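Local structure of 3-dehydroshikimate dehydratase (Pseudomonas putida, 5HMQ) at residues F303-E307 and N355-A359; A436-L440 and E534-A538. The protein catalyses the metal-dependent dehydration of 3-dehydroshikimate to protocatechuate, a step in the breakdown of quinate and shikimate. All blocks are in the same frame, centred on the assembly; numbering follows the deposited sequence.

Contact 1: F303-E307 and N355-A359; sequences FAVDE and NFFEA
Phe357, on helix 352-360, reaches across to the chain leaving strand 295-304 and lays its ring against the backbone there. Its CB meets the methyl of Ala304, Phe357 CB to Ala304 CB 3.9 Å. From there CG, anti to the backbone N (chi1 171°), carries the ring away from Ala304 along the chain toward Asp306. Phe357 CG lies 4.0 Å from Val305 CA, and Phe357 CD1 comes to 3.5 Å from Ala304 O. Phe357 CE1 meets Asp306 N at 3.8 Å; that nitrogen and Val305 C stand over one face of the ring, near its centre. At the outer end of the ring, Phe357 CE2 touches Asp306 CB at 3.6 Å. Phe357 CZ ends 3.4 Å from Asp306 OD2, carboxylate and ring planes being turned 49° apart. The other carboxylate oxygen, OD1, accepts a hydrogen bond from Val309 N, so Asp306 N-caps helix 307-319 while its side chain borders the ring. The preceding residue, Phe356, packs its CB on Ala304 CB at 4.1 Å, and both residues touch Cys365 of strand 363-371. Helix 352-360 thus packs against the end of strand 295-304 and the turn into helix 307-319, as expected in the alpha/beta modules of the VOC fold.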
loop_
_atom_site.group_PDB
_atom_site.type_symbol
_atom_site.label_atom_id
_atom_site.label_comp_id
_atom_site.label_asym_id
_atom_site.label_seq_id
_atom_site.Cartn_x
_atom_site.Cartn_y
_atom_site.Cartn_z
ATOM N N PHE C 303 0.422 -3.497 -26.853
ATOM C CA PHE C 303 0.030 -2.233 -26.247
ATOM C C PHE C 303 -1.473 -2.029 -26.371
ATOM O O PHE C 303 -2.067 -2.316 -27.414
ATOM C CB PHE C 303 0.762 -1.054 -26.894
ATOM C CG PHE C 303 2.191 -0.907 -26.458
ATOM C CD1 PHE C 303 3.210 -1.566 -27.128
ATOM C CD2 PHE C 303 2.517 -0.099 -25.380
ATOM C CE1 PHE C 303 4.528 -1.424 -26.725
ATOM C CE2 PHE C 303 3.830 0.049 -24.973
ATOM C CZ PHE C 303 4.838 -0.615 -25.646
ATOM N N ALA C 304 -2.080 -1.528 -25.298
ATOM C CA ALA C 304 -3.499 -1.204 -25.279
ATOM C C ALA C 304 -3.658 0.276 -25.595
ATOM O O ALA C 304 -3.151 1.130 -24.859
ATOM C CB ALA C 304 -4.122 -1.535 -23.923
ATOM N N VAL C 305 -4.360 0.576 -26.686
ATOM C CA VAL C 305 -4.510 1.935 -27.193
ATOM C C VAL C 305 -5.878 2.060 -27.849
ATOM O O VAL C 305 -6.561 1.067 -28.107
ATOM C CB VAL C 305 -3.408 2.302 -28.216
ATOM C CG1 VAL C 305 -2.057 2.483 -27.538
ATOM C CG2 VAL C 305 -3.323 1.236 -29.301
ATOM N N ASP C 306 -6.277 3.297 -28.127
ATOM C CA ASP C 306 -7.381 3.571 -29.030
ATOM C C ASP C 306 -6.806 3.992 -30.382
ATOM O O ASP C 306 -5.590 3.980 -30.591
ATOM C CB ASP C 306 -8.333 4.614 -28.430
ATOM C CG ASP C 306 -7.682 5.975 -28.213
ATOM O OD1 ASP C 306 -6.533 6.188 -28.650
ATOM O OD2 ASP C 306 -8.334 6.839 -27.586
ATOM N N GLU C 307 -7.684 4.362 -31.314
ATOM C CA GLU C 307 -7.212 4.644 -32.666
ATOM C C GLU C 307 -6.382 5.923 -32.713
ATOM O O GLU C 307 -5.409 6.008 -33.468
ATOM C CB GLU C 307 -8.393 4.736 -33.629
ATOM C CG GLU C 307 -8.157 4.030 -34.959
ATOM C CD GLU C 307 -8.236 2.515 -34.840
ATOM O OE1 GLU C 307 -7.346 1.826 -35.384
ATOM O OE2 GLU C 307 -9.187 2.023 -34.199
ATOM N N ASN C 355 -10.506 -2.681 -22.158
ATOM C CA ASN C 355 -10.626 -2.492 -20.715
ATOM C C ASN C 355 -9.314 -1.998 -20.121
ATOM O O ASN C 355 -9.297 -1.065 -19.308
ATOM C CB ASN C 355 -11.063 -3.798 -20.048
ATOM C CG ASN C 355 -12.483 -4.191 -20.405
ATOM O OD1 ASN C 355 -13.268 -3.369 -20.878
ATOM N ND2 ASN C 355 -12.819 -5.457 -20.186
ATOM N N PHE C 356 -8.198 -2.609 -20.529
ATOM C CA PHE C 356 -6.893 -2.209 -20.013
ATOM C C PHE C 356 -6.566 -0.771 -20.396
ATOM O O PHE C 356 -6.012 -0.017 -19.587
ATOM C CB PHE C 356 -5.818 -3.163 -20.532
ATOM C CG PHE C 356 -4.614 -3.268 -19.641
ATOM C CD1 PHE C 356 -3.567 -2.370 -19.764
ATOM C CD2 PHE C 356 -4.530 -4.262 -18.683
ATOM C CE1 PHE C 356 -2.455 -2.465 -18.949
ATOM C CE2 PHE C 356 -3.423 -4.361 -17.863
ATOM C CZ PHE C 356 -2.384 -3.462 -17.996
ATOM N N PHE C 357 -6.907 -0.372 -21.624
ATOM C CA PHE C 357 -6.670 1.004 -22.048
ATOM C C PHE C 357 -7.516 1.983 -21.243
ATOM O O PHE C 357 -7.026 3.039 -20.826
ATOM C CB PHE C 357 -6.949 1.148 -23.543
ATOM C CG PHE C 357 -6.944 2.571 -24.028
ATOM C CD1 PHE C 357 -5.760 3.287 -24.111
ATOM C CD2 PHE C 357 -8.124 3.193 -24.406
ATOM C CE1 PHE C 357 -5.752 4.598 -24.558
ATOM C CE2 PHE C 357 -8.125 4.502 -24.856
ATOM C CZ PHE C 357 -6.937 5.207 -24.932
ATOM N N GLU C 358 -8.791 1.657 -21.021
ATOM C CA GLU C 358 -9.642 2.544 -20.236
ATOM C C GLU C 358 -9.196 2.595 -18.779
ATOM O O GLU C 358 -9.323 3.638 -18.127
ATOM C CB GLU C 358 -11.100 2.095 -20.334
ATOM C CG GLU C 358 -11.713 2.230 -21.728
ATOM C CD GLU C 358 -11.784 3.667 -22.217
ATOM O OE1 GLU C 358 -11.967 4.580 -21.383
ATOM O OE2 GLU C 358 -11.666 3.884 -23.443
ATOM N N ALA C 359 -8.679 1.480 -18.255
ATOM C CA ALA C 359 -8.248 1.418 -16.863
ATOM C C ALA C 359 -6.893 2.081 -16.631
ATOM O O ALA C 359 -6.618 2.526 -15.511
ATOM C CB ALA C 359 -8.203 -0.035 -16.391
#

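Contact 2: A436-L440 and E534-A538; sequences ATGGL and EVARA
Glu534 and Arg537, one helical turn apart on helix 531-541, both reach toward the glycine-containing loop that leads into strand 440-450. Glu534 comes first. Its chain is bent at chi2 (-51°), which brings the carboxylate to the backbone of Gly439. There Glu534 OE1 accepts a hydrogen bond from Gly439 N, 3.2 Å long and nearly straight at 166°, with the donor above the carboxylate plane, 36° out of it. Glu534 OE2 lies 3.4 Å from Gly439 CA, and the absence of a side chain on Gly439 lets the carboxylate come this near. Leu440 CD2 approaches the acid more loosely, 4.2 Å from Glu534 OE1. Val535 and Ala536 instead touch Tyr573. Arg537 then crosses to the loop through the aliphatic part of its chain: Arg537 CD sits 3.3 Å from Thr437 O and 4.0 Å from Gly438 CA. The chain is bent at chi2, which places CD, and again at chi3, which turns the guanidinium past Gly438. Arg537 NH1 passes 3.9 Å from Thr437 OG1. NH2 donates a hydrogen bond to Arg319 O, at the end of helix 307-319. The loop is held by a hydrogen bond from a backbone N-H to the Glu534 carboxylate and by van der Waals contact with Arg537; Thr437 also pairs by backbone with Gly321, consistent with a linker anchored to both VOC domains.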
loop_
_atom_site.group_PDB
_atom_site.type_symbol
_atom_site.label_atom_id
_atom_site.label_comp_id
_atom_site.label_asym_id
_atom_site.label_seq_id
_atom_site.Cartn_x
_atom_site.Cartn_y
_atom_site.Cartn_z
ATOM N N ALA C 436 12.041 -2.919 -42.265
ATOM C CA ALA C 436 12.274 -1.789 -41.375
ATOM C C ALA C 436 13.263 -0.812 -42.012
ATOM O O ALA C 436 13.963 -1.134 -42.975
ATOM C CB ALA C 436 12.805 -2.260 -40.026
ATOM N N THR C 437 13.300 0.413 -41.474
ATOM C CA THR C 437 14.228 1.445 -41.930
ATOM C C THR C 437 15.376 1.701 -40.962
ATOM O O THR C 437 16.265 2.496 -41.283
ATOM C CB THR C 437 13.480 2.764 -42.164
ATOM O OG1 THR C 437 12.906 3.212 -40.928
ATOM C CG2 THR C 437 12.370 2.568 -43.176
ATOM N N GLY C 438 15.398 1.049 -39.797
ATOM C CA GLY C 438 16.493 1.178 -38.861
ATOM C C GLY C 438 17.191 -0.132 -38.531
ATOM O O GLY C 438 16.886 -1.194 -39.082
ATOM N N GLY C 439 18.143 -0.025 -37.605
ATOM C CA GLY C 439 18.946 -1.157 -37.194
ATOM C C GLY C 439 18.830 -1.526 -35.726
ATOM O O GLY C 439 19.824 -1.920 -35.110
ATOM N N LEU C 440 17.636 -1.392 -35.149
ATOM C CA LEU C 440 17.374 -1.963 -33.835
ATOM C C LEU C 440 17.086 -3.441 -34.011
ATOM O O LEU C 440 16.363 -3.839 -34.928
ATOM C CB LEU C 440 16.194 -1.278 -33.156
ATOM C CG LEU C 440 16.219 0.245 -33.174
ATOM C CD1 LEU C 440 14.993 0.821 -32.487
ATOM C CD2 LEU C 440 17.487 0.747 -32.510
ATOM N N GLU C 534 22.263 5.052 -35.551
ATOM C CA GLU C 534 20.869 5.001 -35.130
ATOM C C GLU C 534 20.396 6.350 -34.603
ATOM O O GLU C 534 19.264 6.763 -34.883
ATOM C CB GLU C 534 20.676 3.913 -34.076
ATOM C CG GLU C 534 20.955 2.511 -34.591
ATOM C CD GLU C 534 20.211 2.189 -35.870
ATOM O OE1 GLU C 534 19.016 2.534 -35.975
ATOM O OE2 GLU C 534 20.828 1.584 -36.772
ATOM N N VAL C 535 21.236 7.036 -33.825
ATOM C CA VAL C 535 20.881 8.367 -33.334
ATOM C C VAL C 535 20.643 9.319 -34.498
ATOM O O VAL C 535 19.669 10.080 -34.507
ATOM C CB VAL C 535 21.968 8.897 -32.380
ATOM C CG1 VAL C 535 21.786 10.388 -32.142
ATOM C CG2 VAL C 535 21.927 8.144 -31.061
ATOM N N ALA C 536 21.523 9.288 -35.501
ATOM C CA ALA C 536 21.371 10.173 -36.651
ATOM C C ALA C 536 20.052 9.919 -37.370
ATOM O O ALA C 536 19.297 10.856 -37.658
ATOM C CB ALA C 536 22.552 9.995 -37.608
ATOM N N ARG C 537 19.754 8.653 -37.663
ATOM C CA ARG C 537 18.504 8.327 -38.342
ATOM C C ARG C 537 17.298 8.677 -37.475
ATOM O O ARG C 537 16.302 9.213 -37.975
ATOM C CB ARG C 537 18.496 6.848 -38.729
ATOM C CG ARG C 537 17.399 6.463 -39.708
ATOM C CD ARG C 537 16.857 5.089 -39.369
ATOM N NE ARG C 537 16.352 5.087 -38.005
ATOM C CZ ARG C 537 15.139 5.498 -37.657
ATOM N NH1 ARG C 537 14.293 5.938 -38.577
ATOM N NH2 ARG C 537 14.777 5.475 -36.384
ATOM N N ALA C 538 17.367 8.383 -36.173
ATOM C CA ALA C 538 16.228 8.643 -35.296
ATOM C C ALA C 538 16.003 10.138 -35.095
ATOM O O ALA C 538 14.860 10.609 -35.129
ATOM C CB ALA C 538 16.431 7.947 -33.951
#

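Contact 1 closes before contact 2 opens along the chain; their centres are 28 Å apart, their nearest atoms about 12 Å. Both belong to the C-terminal dioxygenase-like half, contact 1 joining a strand and a helix of the first VOC region, contact 2 the entry to strand 440-450 and a helix of the second. Helix 307-319 begins at contact 1, and the backbone carbonyl of Arg319 at its other end accepts a bond from contact 2. Helix 352-360 meets the second subunit, Glu358 O bonding Arg209 of that subunit, whereas no other chain touches contact 2. This half shows no 4-hydroxyphenylpyruvate dioxygenase activity, yet appears important for optimal dehydratase activity in vivo.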